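Local atomic coordinates of virulence sensor protein BvgS (Bordetella pertussis, PDB entry 6ZJ8), a protein that acts as a sensor histidine kinase in virulence control, its PAS domain having a role in signal transduction, probably by passing conformational signals on toward the kinase. Residues A[34-39]-A[133-138]; A[101-106]-A[114-119]. One frame throughout, in Å; residues are numbered along the deposited sequence.

Contact 1: residues A[34-39]-A[133-138]; sequences PNPIYV and GGWIDI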
# COMPACT_ATOMS: atom_id res chain seq x y z
N PRO A 34 9.52 -0.75 -5.22
CA PRO A 34 9.39 0.71 -5.06
C PRO A 34 8.00 1.19 -4.71
O PRO A 34 7.85 2.21 -4.03
CB PRO A 34 9.83 1.24 -6.43
CG PRO A 34 9.49 0.16 -7.38
CD PRO A 34 9.65 -1.14 -6.64
N ASN A 35 6.97 0.48 -5.16
CA ASN A 35 5.62 0.96 -4.86
C ASN A 35 5.05 0.26 -3.63
O ASN A 35 5.29 -0.94 -3.43
CB ASN A 35 4.69 0.72 -6.05
CG ASN A 35 5.09 1.53 -7.27
OD1 ASN A 35 5.48 2.69 -7.17
ND2 ASN A 35 5.00 0.91 -8.44
N PRO A 36 4.30 0.97 -2.79
CA PRO A 36 3.68 0.31 -1.63
C PRO A 36 2.80 -0.87 -2.05
O PRO A 36 2.01 -0.77 -3.00
CB PRO A 36 2.85 1.43 -1.00
CG PRO A 36 3.58 2.67 -1.36
CD PRO A 36 4.13 2.43 -2.74
N ILE A 37 2.95 -1.98 -1.33
CA ILE A 37 2.11 -3.15 -1.53
C ILE A 37 1.89 -3.80 -0.17
O ILE A 37 2.78 -3.81 0.68
CB ILE A 37 2.72 -4.14 -2.53
CG1 ILE A 37 1.74 -5.30 -2.78
CG2 ILE A 37 4.04 -4.69 -2.02
CD1 ILE A 37 2.20 -6.27 -3.83
N TYR A 38 0.69 -4.34 0.03
CA TYR A 38 0.31 -4.98 1.27
C TYR A 38 -0.56 -6.19 0.96
O TYR A 38 -1.03 -6.38 -0.16
CB TYR A 38 -0.44 -4.02 2.20
CG TYR A 38 -1.68 -3.44 1.56
CD1 TYR A 38 -2.90 -4.11 1.63
CD2 TYR A 38 -1.64 -2.24 0.88
CE1 TYR A 38 -4.04 -3.59 1.03
CE2 TYR A 38 -2.77 -1.70 0.28
CZ TYR A 38 -3.96 -2.38 0.36
OH TYR A 38 -5.09 -1.85 -0.23
N VAL A 39 -0.78 -7.01 1.99
CA VAL A 39 -1.71 -8.13 1.93
C VAL A 39 -2.55 -8.11 3.20
O VAL A 39 -2.00 -8.11 4.30
CB VAL A 39 -0.98 -9.48 1.77
CG1 VAL A 39 -1.99 -10.62 1.79
CG2 VAL A 39 -0.17 -9.50 0.49
N GLY A 133 -3.03 -5.61 -2.23
CA GLY A 133 -3.31 -4.24 -2.63
C GLY A 133 -2.10 -3.34 -2.48
O GLY A 133 -1.03 -3.76 -2.04
N GLY A 134 -2.31 -2.09 -2.86
CA GLY A 134 -1.26 -1.09 -2.78
C GLY A 134 -1.67 0.15 -3.54
O GLY A 134 -2.84 0.33 -3.89
N TRP A 135 -0.68 1.01 -3.80
CA TRP A 135 -0.95 2.22 -4.55
C TRP A 135 0.34 2.71 -5.20
O TRP A 135 1.44 2.28 -4.85
CB TRP A 135 -1.55 3.32 -3.66
CG TRP A 135 -0.65 3.78 -2.56
CD1 TRP A 135 0.27 4.79 -2.63
CD2 TRP A 135 -0.58 3.26 -1.23
NE1 TRP A 135 0.91 4.93 -1.42
CE2 TRP A 135 0.40 4.00 -0.54
CE3 TRP A 135 -1.26 2.25 -0.55
CZ2 TRP A 135 0.73 3.76 0.79
CZ3 TRP A 135 -0.93 2.01 0.78
CH2 TRP A 135 0.05 2.76 1.43
N ILE A 136 0.18 3.60 -6.17
CA ILE A 136 1.28 4.23 -6.88
C ILE A 136 1.15 5.74 -6.69
O ILE A 136 0.09 6.31 -6.94
CB ILE A 136 1.28 3.88 -8.38
CG1 ILE A 136 1.25 2.36 -8.58
CG2 ILE A 136 2.50 4.49 -9.08
CD1 ILE A 136 1.10 1.95 -10.02
N ASP A 137 2.23 6.37 -6.25
CA ASP A 137 2.25 7.82 -6.07
C ASP A 137 2.42 8.47 -7.44
O ASP A 137 3.52 8.49 -8.00
CB ASP A 137 3.35 8.23 -5.11
CG ASP A 137 3.27 9.69 -4.70
OD1 ASP A 137 2.71 10.50 -5.47
OD2 ASP A 137 3.76 10.03 -3.60
N ILE A 138 1.32 8.99 -7.99
CA ILE A 138 1.36 9.60 -9.32
C ILE A 138 2.09 10.94 -9.26
O ILE A 138 2.86 11.28 -10.16
CB ILE A 138 -0.06 9.75 -9.88
CG1 ILE A 138 -0.79 8.40 -9.90
CG2 ILE A 138 -0.02 10.37 -11.28
CD1 ILE A 138 -0.12 7.35 -10.77
O HOH W 1 4.50 4.74 -5.38
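Residues 37-39 run antiparallel to 133-137, joining the first and last strands of the PAS sheet. Tyr38 and Gly133 form the hydrogen-bonded pair, with Tyr38 N to Gly133 O at 2.8 Å and Gly133 N to Tyr38 O at 3.0 Å. Both donors lie above the plane of the carbonyl they approach. A weak bond from Trp135 N to Pro36 O, 3.3 Å, carries the ladder one step further, past the non-hydrogen-bonded pair Ile37-Gly134. From CB, the Tyr38 side chain takes the crowded position between backbone N and carbonyl carbon (chi1 57°), which folds its ring back across the neighbouring strand. CG and CD2 lie by Gly133 O, CD2 at 3.3 Å; CE2 meets the Gly134 N obliquely at 3.2 Å; CE1 and CZ pass over Gly133 CA, a CH-pi contact of 3.9 Å from that CA to the ring centroid. The tip, OH, is beside Gly133 CA and Gly134 N. Because Gly133 has no side chain, the ring rests directly on its backbone. Trp135 copies the torsion (chi1 63°) and swings its indole under Pro36, whose CB stands over the six-membered ring, 3.7 Å from its centroid; Tyr38 CE2 reaches the indole edge. At the other end Asn35 OD1 accepts hydrogen bonds from Arg141 and from a water, 2.9 Å away, which in turn accepts from Asp137 N. Asp137 N-caps helix 138-155, its OD1 accepting from Glu140 N, at the Asp-Ile-Thr sequence that often ends PAS domains. Helix 51-57 packs on Pro36 and Trp135, Phe87 of helix 79-87 meets the indole, and strands 46-49 and 110-122 continue the sheet beyond the two strands.

Contact 2: residues A[101-106]-A[114-119]; sequences EDRDVT and VYQWTI
Four backbone hydrogen bonds zip strand 101-106 to strand 114-119. Around Glu101 and Gln116, Gln116 N donates to Glu101 O at 2.7 Å, nearly along the C=O axis, while Glu101 N reaches Gln116 O at 3.0 Å from above the carbonyl plane. Arg103 and Val114 form the second such pair: Val114 N to Arg103 O is 2.9 Å and almost straight (174°), whereas Arg103 N to Val114 O is longer, 3.2 Å, with the donor in the carbonyl plane. Between them Asp102 and Tyr115 make the non-hydrogen-bonded pair, where Asp102 CA adds a CA-H...O contact to Val114 O, so that this oxygen receives both an N-H and a C-H. The pairing belongs to the beta hairpin of strands 99-107 and 110-122, whose first strand forms one edge of the antiparallel PAS sheet, and one side of it faces helix 79-87. Between the two segments apolar contact comes down to Val105 CG2 against Val114 CG2 at 4.0 Å; both valines also touch Phe87, and Val114 touches Trp135. Gln116, its CG anti to the carbonyl carbon (chi1 -54°), extends across the strands until OE1 lies 3.4 Å from Arg103 CG, a van der Waals contact with the aliphatic stem; its NE2 makes weak hydrogen bonds to the carbonyls of Glu86 and Phe87. The amide and guanidinium planes stand 85° apart. Arg103 bends at chi3, bringing NE back to Asp104 O, 3.2 Å away and in the guanidinium plane. The carboxylates pair within the hairpin, Glu101 OE1 in a salt bridge with Arg99 of its own strand, Asp102 OD2 in a hydrogen bond with His113 NE2 of the other. Across the other face of the pairing, Asp102 CB approaches Tyr115 CD1 obliquely.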
# COMPACT_ATOMS: atom_id res chain seq x y z
N GLU A 101 -9.02 2.65 -7.99
CA GLU A 101 -9.48 4.00 -7.70
C GLU A 101 -8.27 4.93 -7.69
O GLU A 101 -7.13 4.49 -7.54
CB GLU A 101 -10.22 4.08 -6.37
CG GLU A 101 -11.62 3.49 -6.41
CD GLU A 101 -12.53 4.06 -5.33
OE1 GLU A 101 -12.69 3.41 -4.28
OE2 GLU A 101 -13.06 5.17 -5.53
N ASP A 102 -8.53 6.22 -7.85
CA ASP A 102 -7.49 7.23 -7.75
C ASP A 102 -8.05 8.45 -7.04
O ASP A 102 -9.20 8.85 -7.28
CB ASP A 102 -6.93 7.61 -9.13
CG ASP A 102 -7.80 8.61 -9.86
OD1 ASP A 102 -9.04 8.47 -9.83
OD2 ASP A 102 -7.24 9.54 -10.48
N ARG A 103 -7.25 9.02 -6.15
CA ARG A 103 -7.68 10.14 -5.33
C ARG A 103 -6.44 10.89 -4.86
O ARG A 103 -5.31 10.42 -5.03
CB ARG A 103 -8.52 9.68 -4.13
CG ARG A 103 -7.80 8.70 -3.20
CD ARG A 103 -8.53 8.49 -1.87
NE ARG A 103 -8.36 9.63 -0.96
CZ ARG A 103 -8.84 9.67 0.28
NH1 ARG A 103 -8.63 10.75 1.02
NH2 ARG A 103 -9.52 8.65 0.79
N ASP A 104 -6.66 12.06 -4.27
CA ASP A 104 -5.61 12.80 -3.59
C ASP A 104 -5.62 12.44 -2.11
O ASP A 104 -6.69 12.25 -1.52
CB ASP A 104 -5.80 14.30 -3.76
CG ASP A 104 -5.62 14.75 -5.20
OD1 ASP A 104 -4.86 14.10 -5.93
OD2 ASP A 104 -6.24 15.77 -5.58
N VAL A 105 -4.43 12.33 -1.53
CA VAL A 105 -4.27 12.04 -0.12
C VAL A 105 -3.27 13.02 0.46
O VAL A 105 -2.25 13.32 -0.16
CB VAL A 105 -3.81 10.59 0.12
CG1 VAL A 105 -3.50 10.37 1.60
CG2 VAL A 105 -4.87 9.61 -0.35
N THR A 106 -3.57 13.52 1.66
CA THR A 106 -2.75 14.52 2.32
C THR A 106 -2.07 13.88 3.53
O THR A 106 -2.73 13.28 4.37
CB THR A 106 -3.59 15.72 2.75
OG1 THR A 106 -4.24 16.28 1.60
CG2 THR A 106 -2.72 16.78 3.40
N VAL A 114 -2.73 9.54 -5.88
CA VAL A 114 -2.34 8.14 -5.79
C VAL A 114 -3.31 7.29 -6.60
O VAL A 114 -4.50 7.58 -6.70
CB VAL A 114 -2.29 7.64 -4.33
CG1 VAL A 114 -1.22 8.40 -3.56
CG2 VAL A 114 -3.65 7.78 -3.66
N TYR A 115 -2.77 6.22 -7.18
CA TYR A 115 -3.54 5.22 -7.92
C TYR A 115 -3.61 3.97 -7.05
O TYR A 115 -2.59 3.30 -6.84
CB TYR A 115 -2.89 4.94 -9.27
CG TYR A 115 -3.70 4.05 -10.18
CD1 TYR A 115 -4.86 4.53 -10.79
CD2 TYR A 115 -3.31 2.75 -10.44
CE1 TYR A 115 -5.60 3.72 -11.63
CE2 TYR A 115 -4.06 1.93 -11.28
CZ TYR A 115 -5.20 2.43 -11.87
OH TYR A 115 -5.95 1.63 -12.71
N GLN A 116 -4.80 3.65 -6.56
CA GLN A 116 -5.01 2.58 -5.60
C GLN A 116 -5.60 1.35 -6.28
O GLN A 116 -6.36 1.45 -7.25
CB GLN A 116 -5.96 3.04 -4.49
CG GLN A 116 -5.52 4.32 -3.79
CD GLN A 116 -6.67 5.00 -3.07
OE1 GLN A 116 -7.69 5.32 -3.67
NE2 GLN A 116 -6.51 5.21 -1.77
N TRP A 117 -5.25 0.17 -5.76
CA TRP A 117 -5.67 -1.08 -6.37
C TRP A 117 -5.75 -2.18 -5.33
O TRP A 117 -5.05 -2.14 -4.31
CB TRP A 117 -4.72 -1.49 -7.50
CG TRP A 117 -3.31 -1.69 -7.02
CD1 TRP A 117 -2.36 -0.72 -6.87
CD2 TRP A 117 -2.70 -2.92 -6.63
NE1 TRP A 117 -1.19 -1.28 -6.41
CE2 TRP A 117 -1.37 -2.63 -6.26
CE3 TRP A 117 -3.14 -4.25 -6.56
CZ2 TRP A 117 -0.48 -3.61 -5.82
CZ3 TRP A 117 -2.26 -5.22 -6.13
CH2 TRP A 117 -0.94 -4.90 -5.77
N THR A 118 -6.61 -3.17 -5.59
CA THR A 118 -6.70 -4.36 -4.76
C THR A 118 -7.08 -5.55 -5.63
O THR A 118 -7.88 -5.41 -6.56
CB THR A 118 -7.72 -4.21 -3.63
OG1 THR A 118 -9.02 -3.96 -4.18
CG2 THR A 118 -7.34 -3.07 -2.70
N ILE A 119 -6.50 -6.71 -5.33
CA ILE A 119 -6.81 -7.95 -6.01
C ILE A 119 -7.21 -8.98 -4.95
O ILE A 119 -6.42 -9.24 -4.03
CB ILE A 119 -5.62 -8.49 -6.83
CG1 ILE A 119 -5.09 -7.43 -7.80
CG2 ILE A 119 -6.04 -9.74 -7.60
CD1 ILE A 119 -5.93 -7.27 -9.04

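In the fold
From the N terminus, helix 17-31 leads into 34-39, which enters the sheet first; its partner comes only after strand 46-49, helices 51-57 and 79-87 and the hairpin of 99-107 and 110-122. Within that span, 101-106 turns back at once on 114-119, so contact 2 closes a short loop wholly inside the long one that contact 1 completes at 133-138. The two do not cross. Strands 110-122 and 128-137 lie side by side and join them, with probable hydrogen bonds Ile136 N to Tyr115 O and Trp117 N to Gly134 O. Contact 1 thus brings together, in mid-sheet, the segments following helix 17-31 and leading into helix 138-155, while contact 2 adds 99-107, one of two edge strands.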